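Local atomic coordinates of putative beta-glucosidase (Bifidobacterium adolescentis, PDB entry 5WAB), a protein that hydrolyses beta-glucosidic linkages as a glycoside hydrolase family 3 enzyme, and may also release arabinopyranose from ginsenoside Rb2. Residues A[95-103]-A[288-299]; A[65-73]-A[352-360]. All coordinates share one frame; numbering follows the deposited sequence.

Contact 1 packs the end of helix 83-99 against the chain leaving helix 271-292, and contact 2 pairs the loop 65-73 with the loop 352-360. Their centres lie about 18 Å apart, on the same side of the chain's centre, and contact 1 is nested in the sequence loop that contact 2 closes. Glu-96 joins them: its OE1 is 3.2 Å from Thr-69 N, a probable hydrogen bond, and its OE2 bonds to Thr-69 OG1. Contact 2 spans the N- and C-terminal family 3 domains, between which the active site of such enzymes commonly lies; contact 1 joins helix 83-99 and strand 102-106 of the N-terminal domain to helix 271-292 and the chain beyond it.

Contact 1. Residues A[95-103]-A[288-299]; sequences EECIQEKVA and TRSAMSIDDYHF
Glu-96 lies flat over one face of the Phe-299 ring, its CG 3.6 Å from the ring centroid and its carboxylate only 17° from the ring plane, a CH-pi contact extended by stacking. Water 2 sits 3.4 Å above the opposite face. The carboxylate of Glu-96 is held elsewhere, by His-304 and Thr-69. The Gln-99 amide crosses the same ring obliquely, OE1 nearest CD2: with CG anti to the backbone N (chi1 168°) and the chain extended, OE1 reaches Phe-299 N at 2.9 Å with an N-H...O angle of 154°. Water 2 donates to the same OE1 and to Phe-299 O, while NE2 donates to Glu-100 OE2, so both ends of the amide are bonded and its rotation is fixed. With an alanine here, Phe-299 N is likely to lose its acceptor, and water 2 and Glu-100 OE2 their amide partner. Tyr-297 presents its ring edge to the helix, CE2 3.3 Å from Glu-95 O. Ile-98 CG2 meets Ile-294 CD1 at 3.9 Å, and Met-292, bent back on itself, brings CE to 3.2 Å from Val-102 O. Lys-101 NZ bonds to Met-292 O at 2.9 Å, approaching from above the carbonyl plane. The contact thus joins a helix and strand of the TIM-barrel-type domain to the end of helix 271-292 and the chain that follows it, which probably leads on to the next domain.

Contact 2. Residues A[65-73]-A[352-360]; sequences SVPATCFPP and SHITPTKMT
Ala-68 and Thr-355 meet through flat peptide groups rather than rings: Ala-68 N donates to Thr-355 O at 3.1 Å, with an N-H...O angle of 163° and the donor nearly in line with the carbonyl. Both aromatic rings have neighbours from their own segments. One face of Phe-71 carries Thr-69 CG2, 3.6 Å above the plane and offset toward the rim; one face of His-353 has Thr-355 N above it, also offset. Further backbone contacts supplement this backbone hydrogen bond. Pro-67 CA gives a CA-H...O contact of 3.4 Å to Thr-355 O, and Pro-356 CA one of 3.3 Å to Ala-68 O. The latter oxygen also takes a weak bond from Thr-357 N, 3.2 Å long and bent to 129°. Water 3 accepts from Ser-65 N and Thr-355 N and donates to Val-66 O, bridging the loops beside the Ala-68 to Thr-355 bond, on the Ser-65 side.

Thr-357 turns OG1 between its backbone N and carbonyl carbon (chi1 58°), which brings CG2 to 3.5 Å from Ala-68 C and directs the hydroxyl to Gln-474 NE2. Because Gln-474 OE1 accepts from Cys-70 N, that one amide ties both loops together. Ile-354 CG2 packs on Cys-70 CB at 3.9 Å, the apolar side of the pairing. With 65-73 in the N-terminal and 352-360 in the C-terminal family 3 domain, this short backbone pairing of irregular loops belongs to the interdomain interface of a two-domain family 3 glycosidase core.

Contact 1. Residues A[95-103]-A[288-299]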
ATOM      1  N   GLU A  95     -16.707  -3.497 -11.889  1.00 27.33           N
ATOM      2  CA  GLU A  95     -17.608  -4.238 -12.765  1.00 28.46           C
ATOM      3  C   GLU A  95     -18.087  -5.524 -12.101  1.00 29.60           C
ATOM      4  O   GLU A  95     -19.238  -5.938 -12.286  1.00 29.58           O
ATOM      5  CB  GLU A  95     -16.911  -4.537 -14.090  1.00 29.32           C
ATOM      6  CG  GLU A  95     -16.635  -3.292 -14.914  1.00 30.21           C
ATOM      7  CD  GLU A  95     -15.868  -3.597 -16.176  1.00 31.78           C
ATOM      8  OE1 GLU A  95     -15.186  -4.647 -16.218  1.00 32.16           O
ATOM      9  OE2 GLU A  95     -15.941  -2.785 -17.124  1.00 32.13           O
ATOM     10  N   GLU A  96     -17.226  -6.164 -11.310  1.00 29.95           N
ATOM     11  CA  GLU A  96     -17.684  -7.330 -10.568  1.00 31.46           C
ATOM     12  C   GLU A  96     -18.679  -6.923  -9.488  1.00 29.73           C
ATOM     13  O   GLU A  96     -19.655  -7.640  -9.236  1.00 30.30           O
ATOM     14  CB  GLU A  96     -16.491  -8.078  -9.970  1.00 32.51           C
ATOM     15  CG  GLU A  96     -15.440  -8.441 -11.005  1.00 34.68           C
ATOM     16  CD  GLU A  96     -14.443  -9.482 -10.524  1.00 35.30           C
ATOM     17  OE1 GLU A  96     -14.522  -9.915  -9.356  1.00 35.31           O
ATOM     18  OE2 GLU A  96     -13.583  -9.877 -11.334  1.00 36.11           O
ATOM     19  N   CYS A  97     -18.470  -5.757  -8.869  1.00 27.55           N
ATOM     20  CA  CYS A  97     -19.446  -5.247  -7.911  1.00 26.16           C
ATOM     21  C   CYS A  97     -20.779  -4.971  -8.582  1.00 26.21           C
ATOM     22  O   CYS A  97     -21.838  -5.210  -7.989  1.00 27.11           O
ATOM     23  CB  CYS A  97     -18.932  -3.969  -7.245  1.00 24.80           C
ATOM     24  SG  CYS A  97     -17.546  -4.175  -6.117  1.00 23.99           S
ATOM     25  N   ILE A  98     -20.749  -4.471  -9.821  1.00 26.04           N
ATOM     26  CA  ILE A  98     -21.986  -4.145 -10.529  1.00 26.44           C
ATOM     27  C   ILE A  98     -22.786  -5.410 -10.823  1.00 27.13           C
ATOM     28  O   ILE A  98     -24.020  -5.410 -10.746  1.00 27.65           O
ATOM     29  CB  ILE A  98     -21.675  -3.341 -11.806  1.00 25.79           C
ATOM     30  CG1 ILE A  98     -21.118  -1.969 -11.427  1.00 24.60           C
ATOM     31  CG2 ILE A  98     -22.922  -3.167 -12.660  1.00 26.02           C
ATOM     32  CD1 ILE A  98     -20.576  -1.177 -12.596  1.00 26.36           C
ATOM     33  N   GLN A  99     -22.100  -6.509 -11.150  1.00 27.66           N
ATOM     34  CA  GLN A  99     -22.790  -7.783 -11.326  1.00 28.85           C
ATOM     35  C   GLN A  99     -23.421  -8.258 -10.022  1.00 27.92           C
ATOM     36  O   GLN A  99     -24.549  -8.763 -10.016  1.00 26.35           O
ATOM     37  CB  GLN A  99     -21.822  -8.841 -11.858  1.00 31.53           C
ATOM     38  CG  GLN A  99     -22.352 -10.276 -11.797  1.00 33.86           C
ATOM     39  CD  GLN A  99     -21.357 -11.298 -12.327  1.00 36.41           C
ATOM     40  OE1 GLN A  99     -20.888 -11.196 -13.461  1.00 37.45           O
ATOM     41  NE2 GLN A  99     -21.025 -12.286 -11.501  1.00 36.78           N
ATOM     42  N   GLU A 100     -22.720  -8.081  -8.901  1.00 24.82           N
ATOM     43  CA  GLU A 100     -23.120  -8.673  -7.634  1.00 26.29           C
ATOM     44  C   GLU A 100     -23.884  -7.705  -6.740  1.00 26.30           C
ATOM     45  O   GLU A 100     -24.106  -8.010  -5.566  1.00 26.33           O
ATOM     46  CB  GLU A 100     -21.889  -9.208  -6.901  1.00 25.96           C
ATOM     47  CG  GLU A 100     -21.206 -10.348  -7.626  1.00 26.95           C
ATOM     48  CD  GLU A 100     -22.086 -11.569  -7.736  1.00 29.49           C
ATOM     49  OE1 GLU A 100     -22.697 -11.946  -6.715  1.00 30.98           O
ATOM     50  OE2 GLU A 100     -22.179 -12.146  -8.840  1.00 30.64           O
ATOM     51  N   LYS A 101     -24.311  -6.565  -7.279  1.00 28.14           N
ATOM     52  CA  LYS A 101     -25.128  -5.585  -6.560  1.00 27.19           C
ATOM     53  C   LYS A 101     -24.436  -5.123  -5.277  1.00 24.94           C
ATOM     54  O   LYS A 101     -25.025  -5.114  -4.195  1.00 24.51           O
ATOM     55  CB  LYS A 101     -26.519  -6.150  -6.255  1.00 29.59           C
ATOM     56  CG  LYS A 101     -27.154  -6.920  -7.413  1.00 33.37           C
ATOM     57  CD  LYS A 101     -27.206  -6.137  -8.718  1.00 35.80           C
ATOM     58  CE  LYS A 101     -28.219  -5.016  -8.703  1.00 37.54           C
ATOM     59  NZ  LYS A 101     -28.307  -4.420 -10.070  1.00 38.75           N
ATOM     60  N   VAL A 102     -23.165  -4.744  -5.409  1.00 24.24           N
ATOM     61  CA  VAL A 102     -22.353  -4.234  -4.305  1.00 23.50           C
ATOM     62  C   VAL A 102     -22.040  -2.772  -4.590  1.00 23.85           C
ATOM     63  O   VAL A 102     -21.339  -2.461  -5.561  1.00 24.29           O
ATOM     64  CB  VAL A 102     -21.058  -5.042  -4.129  1.00 22.40           C
ATOM     65  CG1 VAL A 102     -20.173  -4.386  -3.081  1.00 21.86           C
ATOM     66  CG2 VAL A 102     -21.364  -6.479  -3.745  1.00 21.46           C
ATOM     67  N   ALA A 103     -22.522  -1.873  -3.725  1.00 23.76           N
ATOM     68  CA  ALA A 103     -22.381  -0.443  -3.992  1.00 24.21           C
ATOM     69  C   ALA A 103     -21.040   0.112  -3.537  1.00 24.29           C
ATOM     70  O   ALA A 103     -20.547   1.080  -4.129  1.00 26.07           O
ATOM     71  CB  ALA A 103     -23.510   0.346  -3.327  1.00 23.44           C
ATOM     72  N   THR A 288     -24.215   5.962  -5.897  1.00 24.69           N
ATOM     73  CA  THR A 288     -24.103   4.573  -6.313  1.00 23.70           C
ATOM     74  C   THR A 288     -25.376   4.040  -6.953  1.00 24.37           C
ATOM     75  O   THR A 288     -25.409   2.870  -7.348  1.00 26.27           O
ATOM     76  CB  THR A 288     -23.738   3.702  -5.113  1.00 23.06           C
ATOM     77  OG1 THR A 288     -24.791   3.775  -4.147  1.00 22.85           O
ATOM     78  CG2 THR A 288     -22.456   4.205  -4.475  1.00 22.77           C
ATOM     79  N   ARG A 289     -26.413   4.873  -7.075  1.00 22.70           N
ATOM     80  CA  ARG A 289     -27.726   4.397  -7.511  1.00 22.02           C
ATOM     81  C   ARG A 289     -27.683   3.868  -8.938  1.00 22.20           C
ATOM     82  O   ARG A 289     -28.210   2.788  -9.231  1.00 21.22           O
ATOM     83  CB  ARG A 289     -28.752   5.529  -7.401  1.00 21.24           C
ATOM     84  CG  ARG A 289     -30.181   5.125  -7.746  1.00 20.53           C
ATOM     85  CD  ARG A 289     -31.144   6.308  -7.646  1.00 19.81           C
ATOM     86  NE  ARG A 289     -31.138   6.885  -6.308  1.00 18.76           N
ATOM     87  CZ  ARG A 289     -31.934   6.492  -5.317  1.00 20.66           C
ATOM     88  NH1 ARG A 289     -32.809   5.517  -5.511  1.00 22.15           N
ATOM     89  NH2 ARG A 289     -31.847   7.067  -4.127  1.00 19.76           N
ATOM     90  N   SER A 290     -27.055   4.621  -9.843  1.00 23.10           N
ATOM     91  CA  SER A 290     -27.037   4.234 -11.249  1.00 24.94           C
ATOM     92  C   SER A 290     -26.407   2.859 -11.438  1.00 25.06           C
ATOM     93  O   SER A 290     -26.965   1.998 -12.127  1.00 25.41           O
ATOM     94  CB  SER A 290     -26.306   5.290 -12.075  1.00 25.10           C
ATOM     95  OG  SER A 290     -26.596   5.134 -13.453  1.00 27.28           O
ATOM     96  N   ALA A 291     -25.232   2.637 -10.845  1.00 24.84           N
ATOM     97  CA  ALA A 291     -24.562   1.352 -11.025  1.00 25.52           C
ATOM     98  C   ALA A 291     -25.371   0.202 -10.439  1.00 25.32           C
ATOM     99  O   ALA A 291     -25.335  -0.912 -10.969  1.00 27.83           O
ATOM    100  CB  ALA A 291     -23.165   1.391 -10.407  1.00 26.31           C
ATOM    101  N   MET A 292     -26.129   0.452  -9.370  1.00 23.37           N
ATOM    102  CA  MET A 292     -26.940  -0.604  -8.775  1.00 24.33           C
ATOM    103  C   MET A 292     -28.278  -0.790  -9.478  1.00 26.30           C
ATOM    104  O   MET A 292     -29.005  -1.736  -9.154  1.00 25.62           O
ATOM    105  CB  MET A 292     -27.182  -0.326  -7.287  1.00 22.81           C
ATOM    106  CG  MET A 292     -25.926  -0.256  -6.418  1.00 21.87           C
ATOM    107  SD  MET A 292     -24.975  -1.784  -6.330  1.00 23.87           S
ATOM    108  CE  MET A 292     -23.652  -1.471  -7.501  1.00 22.78           C
ATOM    109  N   SER A 293     -28.619   0.066 -10.435  1.00 26.40           N
ATOM    110  CA  SER A 293     -29.827  -0.129 -11.220  1.00 27.92           C
ATOM    111  C   SER A 293     -29.568  -0.886 -12.516  1.00 29.13           C
ATOM    112  O   SER A 293     -30.521  -1.170 -13.247  1.00 28.49           O
ATOM    113  CB  SER A 293     -30.480   1.221 -11.526  1.00 27.83           C
ATOM    114  OG  SER A 293     -30.858   1.868 -10.326  1.00 27.71           O
ATOM    115  N   ILE A 294     -28.314  -1.237 -12.804  1.00 28.79           N
ATOM    116  CA  ILE A 294     -27.989  -2.028 -13.988  1.00 31.76           C
ATOM    117  C   ILE A 294     -28.458  -3.462 -13.775  1.00 33.93           C
ATOM    118  O   ILE A 294     -28.033  -4.135 -12.828  1.00 32.03           O
ATOM    119  CB  ILE A 294     -26.484  -1.981 -14.283  1.00 30.98           C
ATOM    120  CG1 ILE A 294     -26.035  -0.557 -14.620  1.00 30.54           C
ATOM    121  CG2 ILE A 294     -26.127  -2.948 -15.408  1.00 32.36           C
ATOM    122  CD1 ILE A 294     -24.556  -0.453 -14.946  1.00 29.97           C
ATOM    123  N   ASP A 295     -29.304  -3.948 -14.680  1.00 38.34           N
ATOM    124  CA  ASP A 295     -29.909  -5.266 -14.560  1.00 42.04           C
ATOM    125  C   ASP A 295     -29.159  -6.294 -15.394  1.00 42.80           C
ATOM    126  O   ASP A 295     -28.811  -6.040 -16.552  1.00 42.20           O
ATOM    127  CB  ASP A 295     -31.377  -5.236 -14.989  1.00 46.40           C
ATOM    128  CG  ASP A 295     -32.308  -4.805 -13.873  1.00 48.05           C
ATOM    129  OD1 ASP A 295     -32.263  -3.623 -13.472  1.00 48.36           O
ATOM    130  OD2 ASP A 295     -33.090  -5.656 -13.399  1.00 50.46           O
ATOM    131  N   ASP A 296     -28.923  -7.454 -14.787  1.00 44.09           N
ATOM    132  CA  ASP A 296     -28.370  -8.630 -15.459  1.00 46.21           C
ATOM    133  C   ASP A 296     -27.057  -8.317 -16.171  1.00 44.93           C
ATOM    134  O   ASP A 296     -26.873  -8.621 -17.352  1.00 46.69           O
ATOM    135  CB  ASP A 296     -29.388  -9.229 -16.428  1.00 50.29           C
ATOM    136  CG  ASP A 296     -30.498  -9.964 -15.713  1.00 52.45           C
ATOM    137  OD1 ASP A 296     -31.317  -9.289 -15.054  1.00 52.40           O
ATOM    138  OD2 ASP A 296     -30.548 -11.212 -15.803  1.00 54.20           O
ATOM    139  N   TYR A 297     -26.123  -7.720 -15.437  1.00 42.55           N
ATOM    140  CA  TYR A 297     -24.776  -7.528 -15.951  1.00 42.25           C
ATOM    141  C   TYR A 297     -23.869  -8.659 -15.486  1.00 41.51           C
ATOM    142  O   TYR A 297     -23.844  -9.000 -14.300  1.00 40.83           O
ATOM    143  CB  TYR A 297     -24.187  -6.189 -15.516  1.00 40.74           C
ATOM    144  CG  TYR A 297     -22.736  -6.068 -15.912  1.00 40.18           C
ATOM    145  CD1 TYR A 297     -22.378  -5.748 -17.214  1.00 41.19           C
ATOM    146  CD2 TYR A 297     -21.722  -6.288 -14.989  1.00 39.43           C
ATOM    147  CE1 TYR A 297     -21.052  -5.650 -17.589  1.00 40.91           C
ATOM    148  CE2 TYR A 297     -20.393  -6.189 -15.352  1.00 39.54           C
ATOM    149  CZ  TYR A 297     -20.063  -5.869 -16.655  1.00 40.26           C
ATOM    150  OH  TYR A 297     -18.740  -5.770 -17.022  1.00 40.73           O
ATOM    151  N   HIS A 298     -23.120  -9.228 -16.425  1.00 41.80           N
ATOM    152  CA  HIS A 298     -22.151 -10.277 -16.139  1.00 42.03           C
ATOM    153  C   HIS A 298     -20.783  -9.822 -16.622  1.00 41.06           C
ATOM    154  O   HIS A 298     -20.621  -9.485 -17.801  1.00 41.71           O
ATOM    155  CB  HIS A 298     -22.558 -11.588 -16.812  1.00 43.56           C
ATOM    156  CG  HIS A 298     -23.807 -12.190 -16.248  1.00 44.55           C
ATOM    157  ND1 HIS A 298     -25.032 -11.562 -16.321  1.00 44.63           N
ATOM    158  CD2 HIS A 298     -24.023 -13.369 -15.619  1.00 45.56           C
ATOM    159  CE1 HIS A 298     -25.947 -12.324 -15.750  1.00 45.73           C
ATOM    160  NE2 HIS A 298     -25.361 -13.427 -15.318  1.00 46.38           N
ATOM    161  N   PHE A 299     -19.809  -9.803 -15.718  1.00 39.36           N
ATOM    162  CA  PHE A 299     -18.476  -9.346 -16.076  1.00 39.37           C
ATOM    163  C   PHE A 299     -17.723 -10.428 -16.839  1.00 41.63           C
ATOM    164  O   PHE A 299     -17.974 -11.626 -16.673  1.00 42.68           O
ATOM    165  CB  PHE A 299     -17.686  -8.917 -14.834  1.00 37.84           C
ATOM    166  CG  PHE A 299     -17.320 -10.049 -13.895  1.00 38.95           C
ATOM    167  CD1 PHE A 299     -16.149 -10.771 -14.071  1.00 39.72           C
ATOM    168  CD2 PHE A 299     -18.123 -10.350 -12.805  1.00 39.10           C
ATOM    169  CE1 PHE A 299     -15.805 -11.793 -13.199  1.00 39.78           C
ATOM    170  CE2 PHE A 299     -17.787 -11.371 -11.932  1.00 39.96           C
ATOM    171  CZ  PHE A 299     -16.624 -12.092 -12.130  1.00 39.97           C
TER
HETATM  172  O   HOH W   1     -26.223  -6.640 -12.981  1.00 35.25           O
HETATM  173  O   HOH W   2     -19.189 -13.006 -14.812  1.00 47.51           O

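Contact 2. Residues A[65-73]-A[352-360]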
ATOM      1  N   SER A  65     -17.106 -15.481  -0.713  1.00 49.14           N
ATOM      2  CA  SER A  65     -17.150 -16.846  -1.220  1.00 49.88           C
ATOM      3  C   SER A  65     -17.843 -16.909  -2.582  1.00 49.44           C
ATOM      4  O   SER A  65     -17.832 -17.948  -3.239  1.00 53.86           O
ATOM      5  CB  SER A  65     -17.860 -17.764  -0.223  1.00 51.72           C
ATOM      6  OG  SER A  65     -17.115 -17.873   0.977  1.00 52.71           O
ATOM      7  N   VAL A  66     -18.453 -15.805  -2.998  1.00 45.78           N
ATOM      8  CA  VAL A  66     -18.956 -15.709  -4.373  1.00 43.16           C
ATOM      9  C   VAL A  66     -17.763 -15.631  -5.318  1.00 39.88           C
ATOM     10  O   VAL A  66     -16.866 -14.799  -5.099  1.00 39.42           O
ATOM     11  CB  VAL A  66     -19.866 -14.486  -4.530  1.00 42.49           C
ATOM     12  CG1 VAL A  66     -20.187 -14.245  -5.999  1.00 42.77           C
ATOM     13  CG2 VAL A  66     -21.144 -14.658  -3.732  1.00 42.96           C
ATOM     14  N   PRO A  67     -17.712 -16.439  -6.378  1.00 38.46           N
ATOM     15  CA  PRO A  67     -16.521 -16.456  -7.247  1.00 36.66           C
ATOM     16  C   PRO A  67     -16.217 -15.087  -7.830  1.00 34.75           C
ATOM     17  O   PRO A  67     -17.057 -14.466  -8.483  1.00 34.13           O
ATOM     18  CB  PRO A  67     -16.897 -17.467  -8.336  1.00 38.09           C
ATOM     19  CG  PRO A  67     -17.920 -18.346  -7.694  1.00 39.32           C
ATOM     20  CD  PRO A  67     -18.707 -17.444  -6.787  1.00 39.17           C
ATOM     21  N   ALA A  68     -15.001 -14.616  -7.578  1.00 34.56           N
ATOM     22  CA  ALA A  68     -14.554 -13.324  -8.076  1.00 33.83           C
ATOM     23  C   ALA A  68     -13.070 -13.413  -8.393  1.00 34.09           C
ATOM     24  O   ALA A  68     -12.380 -14.346  -7.976  1.00 35.27           O
ATOM     25  CB  ALA A  68     -14.837 -12.205  -7.069  1.00 31.78           C
ATOM     26  N   THR A  69     -12.583 -12.424  -9.136  1.00 33.34           N
ATOM     27  CA  THR A  69     -11.169 -12.372  -9.480  1.00 34.02           C
ATOM     28  C   THR A  69     -10.352 -11.952  -8.265  1.00 33.96           C
ATOM     29  O   THR A  69     -10.569 -10.873  -7.702  1.00 32.51           O
ATOM     30  CB  THR A  69     -10.936 -11.407 -10.637  1.00 33.29           C
ATOM     31  OG1 THR A  69     -11.670 -11.860 -11.782  1.00 34.47           O
ATOM     32  CG2 THR A  69      -9.441 -11.325 -10.971  1.00 32.58           C
ATOM     33  N   CYS A  70      -9.415 -12.802  -7.857  1.00 34.48           N
ATOM     34  CA  CYS A  70      -8.526 -12.489  -6.744  1.00 34.06           C
ATOM     35  C   CYS A  70      -7.301 -11.792  -7.319  1.00 35.16           C
ATOM     36  O   CYS A  70      -6.395 -12.437  -7.852  1.00 40.13           O
ATOM     37  CB  CYS A  70      -8.159 -13.753  -5.972  1.00 35.23           C
ATOM     38  SG  CYS A  70      -7.085 -13.479  -4.531  1.00 34.92           S
ATOM     39  N   PHE A  71      -7.273 -10.471  -7.222  1.00 32.57           N
ATOM     40  CA  PHE A  71      -6.124  -9.721  -7.698  1.00 31.73           C
ATOM     41  C   PHE A  71      -4.974  -9.836  -6.702  1.00 30.52           C
ATOM     42  O   PHE A  71      -5.183 -10.194  -5.539  1.00 29.81           O
ATOM     43  CB  PHE A  71      -6.510  -8.261  -7.912  1.00 29.38           C
ATOM     44  CG  PHE A  71      -7.541  -8.069  -8.980  1.00 30.46           C
ATOM     45  CD1 PHE A  71      -7.171  -7.967 -10.310  1.00 31.21           C
ATOM     46  CD2 PHE A  71      -8.884  -7.989  -8.656  1.00 30.13           C
ATOM     47  CE1 PHE A  71      -8.119  -7.796 -11.297  1.00 31.05           C
ATOM     48  CE2 PHE A  71      -9.837  -7.818  -9.638  1.00 29.62           C
ATOM     49  CZ  PHE A  71      -9.453  -7.721 -10.961  1.00 30.33           C
ATOM     50  N   PRO A  72      -3.747  -9.544  -7.124  1.00 29.49           N
ATOM     51  CA  PRO A  72      -2.626  -9.604  -6.188  1.00 28.57           C
ATOM     52  C   PRO A  72      -2.837  -8.629  -5.047  1.00 25.33           C
ATOM     53  O   PRO A  72      -3.242  -7.479  -5.274  1.00 24.22           O
ATOM     54  CB  PRO A  72      -1.413  -9.211  -7.050  1.00 28.76           C
ATOM     55  CG  PRO A  72      -1.987  -8.527  -8.244  1.00 28.85           C
ATOM     56  CD  PRO A  72      -3.295  -9.212  -8.488  1.00 29.65           C
ATOM     57  N   PRO A  73      -2.627  -9.073  -3.805  1.00 22.92           N
ATOM     58  CA  PRO A  73      -2.663  -8.145  -2.672  1.00 20.93           C
ATOM     59  C   PRO A  73      -1.674  -7.007  -2.855  1.00 20.72           C
ATOM     60  O   PRO A  73      -0.686  -7.111  -3.581  1.00 20.66           O
ATOM     61  CB  PRO A  73      -2.287  -9.028  -1.481  1.00 21.88           C
ATOM     62  CG  PRO A  73      -2.767 -10.389  -1.883  1.00 23.90           C
ATOM     63  CD  PRO A  73      -2.532 -10.477  -3.369  1.00 23.55           C
ATOM     64  N   SER A 352     -10.132 -13.196   4.833  1.00 49.38           N
ATOM     65  CA  SER A 352      -9.971 -12.419   3.614  1.00 48.66           C
ATOM     66  C   SER A 352      -9.996 -13.291   2.367  1.00 47.40           C
ATOM     67  O   SER A 352      -9.608 -12.830   1.288  1.00 46.72           O
ATOM     68  CB  SER A 352      -8.664 -11.624   3.666  1.00 49.04           C
ATOM     69  OG  SER A 352      -7.540 -12.493   3.698  1.00 47.77           O
ATOM     70  N   HIS A 353     -10.445 -14.533   2.487  1.00 48.03           N
ATOM     71  CA  HIS A 353     -10.355 -15.472   1.380  1.00 47.70           C
ATOM     72  C   HIS A 353     -11.302 -15.076   0.251  1.00 44.67           C
ATOM     73  O   HIS A 353     -12.489 -14.823   0.480  1.00 44.87           O
ATOM     74  CB  HIS A 353     -10.662 -16.887   1.869  1.00 50.35           C
ATOM     75  CG  HIS A 353     -10.584 -17.932   0.801  1.00 52.22           C
ATOM     76  ND1 HIS A 353      -9.406 -18.250   0.159  1.00 52.68           N
ATOM     77  CD2 HIS A 353     -11.532 -18.743   0.275  1.00 54.04           C
ATOM     78  CE1 HIS A 353      -9.634 -19.207  -0.724  1.00 53.23           C
ATOM     79  NE2 HIS A 353     -10.916 -19.524  -0.674  1.00 53.85           N
ATOM     80  N   ILE A 354     -10.769 -15.014  -0.967  1.00 41.01           N
ATOM     81  CA  ILE A 354     -11.562 -14.828  -2.176  1.00 39.02           C
ATOM     82  C   ILE A 354     -11.541 -16.141  -2.947  1.00 40.00           C
ATOM     83  O   ILE A 354     -10.465 -16.648  -3.286  1.00 39.14           O
ATOM     84  CB  ILE A 354     -11.022 -13.684  -3.048  1.00 36.06           C
ATOM     85  CG1 ILE A 354     -11.173 -12.338  -2.346  1.00 35.16           C
ATOM     86  CG2 ILE A 354     -11.716 -13.663  -4.405  1.00 36.16           C
ATOM     87  CD1 ILE A 354     -10.687 -11.187  -3.185  1.00 33.89           C
ATOM     88  N   THR A 355     -12.717 -16.687  -3.229  1.00 42.00           N
ATOM     89  CA  THR A 355     -12.799 -17.868  -4.082  1.00 42.90           C
ATOM     90  C   THR A 355     -12.524 -17.453  -5.519  1.00 42.39           C
ATOM     91  O   THR A 355     -13.378 -16.800  -6.134  1.00 43.62           O
ATOM     92  CB  THR A 355     -14.172 -18.526  -3.980  1.00 45.92           C
ATOM     93  OG1 THR A 355     -14.383 -19.002  -2.645  1.00 47.14           O
ATOM     94  CG2 THR A 355     -14.269 -19.693  -4.951  1.00 47.21           C
ATOM     95  N   PRO A 356     -11.378 -17.799  -6.095  1.00 41.42           N
ATOM     96  CA  PRO A 356     -11.047 -17.278  -7.426  1.00 41.05           C
ATOM     97  C   PRO A 356     -11.927 -17.880  -8.509  1.00 42.12           C
ATOM     98  O   PRO A 356     -12.419 -19.004  -8.395  1.00 43.41           O
ATOM     99  CB  PRO A 356      -9.580 -17.679  -7.614  1.00 40.28           C
ATOM    100  CG  PRO A 356      -9.365 -18.834  -6.701  1.00 40.63           C
ATOM    101  CD  PRO A 356     -10.385 -18.768  -5.596  1.00 40.65           C
ATOM    102  N   THR A 357     -12.140 -17.095  -9.567  1.00 42.27           N
ATOM    103  CA  THR A 357     -12.830 -17.623 -10.739  1.00 43.59           C
ATOM    104  C   THR A 357     -12.019 -18.742 -11.380  1.00 45.11           C
ATOM    105  O   THR A 357     -12.574 -19.765 -11.796  1.00 46.94           O
ATOM    106  CB  THR A 357     -13.092 -16.509 -11.750  1.00 42.15           C
ATOM    107  OG1 THR A 357     -11.852 -15.900 -12.123  1.00 40.76           O
ATOM    108  CG2 THR A 357     -13.998 -15.450 -11.147  1.00 42.44           C
ATOM    109  N   LYS A 358     -10.707 -18.557 -11.476  1.00 45.40           N
ATOM    110  CA  LYS A 358      -9.815 -19.587 -11.980  1.00 48.23           C
ATOM    111  C   LYS A 358      -8.454 -19.405 -11.325  1.00 48.39           C
ATOM    112  O   LYS A 358      -7.981 -18.276 -11.168  1.00 49.86           O
ATOM    113  CB  LYS A 358      -9.698 -19.526 -13.509  1.00 49.99           C
ATOM    114  CG  LYS A 358      -9.106 -18.230 -14.049  1.00 49.76           C
ATOM    115  CD  LYS A 358      -9.285 -18.128 -15.554  1.00 51.23           C
ATOM    116  CE  LYS A 358     -10.750 -17.986 -15.914  1.00 52.45           C
ATOM    117  NZ  LYS A 358     -10.975 -18.115 -17.377  1.00 54.75           N
ATOM    118  N   MET A 359      -7.838 -20.514 -10.926  1.00 47.26           N
ATOM    119  CA  MET A 359      -6.486 -20.455 -10.395  1.00 46.19           C
ATOM    120  C   MET A 359      -5.725 -21.676 -10.887  1.00 43.60           C
ATOM    121  O   MET A 359      -6.198 -22.806 -10.737  1.00 43.54           O
ATOM    122  CB  MET A 359      -6.498 -20.397  -8.864  1.00 47.67           C
ATOM    123  CG  MET A 359      -5.150 -20.080  -8.247  1.00 47.95           C
ATOM    124  SD  MET A 359      -4.188 -21.531  -7.808  1.00 50.39           S
ATOM    125  CE  MET A 359      -5.293 -22.343  -6.655  1.00 52.11           C
ATOM    126  N   THR A 360      -4.546 -21.446 -11.459  1.00 44.65           N
ATOM    127  CA  THR A 360      -3.679 -22.512 -11.951  1.00 42.90           C
ATOM    128  C   THR A 360      -2.308 -22.362 -11.313  1.00 40.70           C
ATOM    129  O   THR A 360      -1.663 -21.317 -11.451  1.00 38.68           O
ATOM    130  CB  THR A 360      -3.569 -22.484 -13.481  1.00 43.00           C
ATOM    131  OG1 THR A 360      -4.865 -22.677 -14.064  1.00 44.97           O
ATOM    132  CG2 THR A 360      -2.629 -23.577 -13.975  1.00 43.18           C
TER
HETATM  133  O   HOH W   3     -14.976 -14.784  -2.704  1.00 48.21           O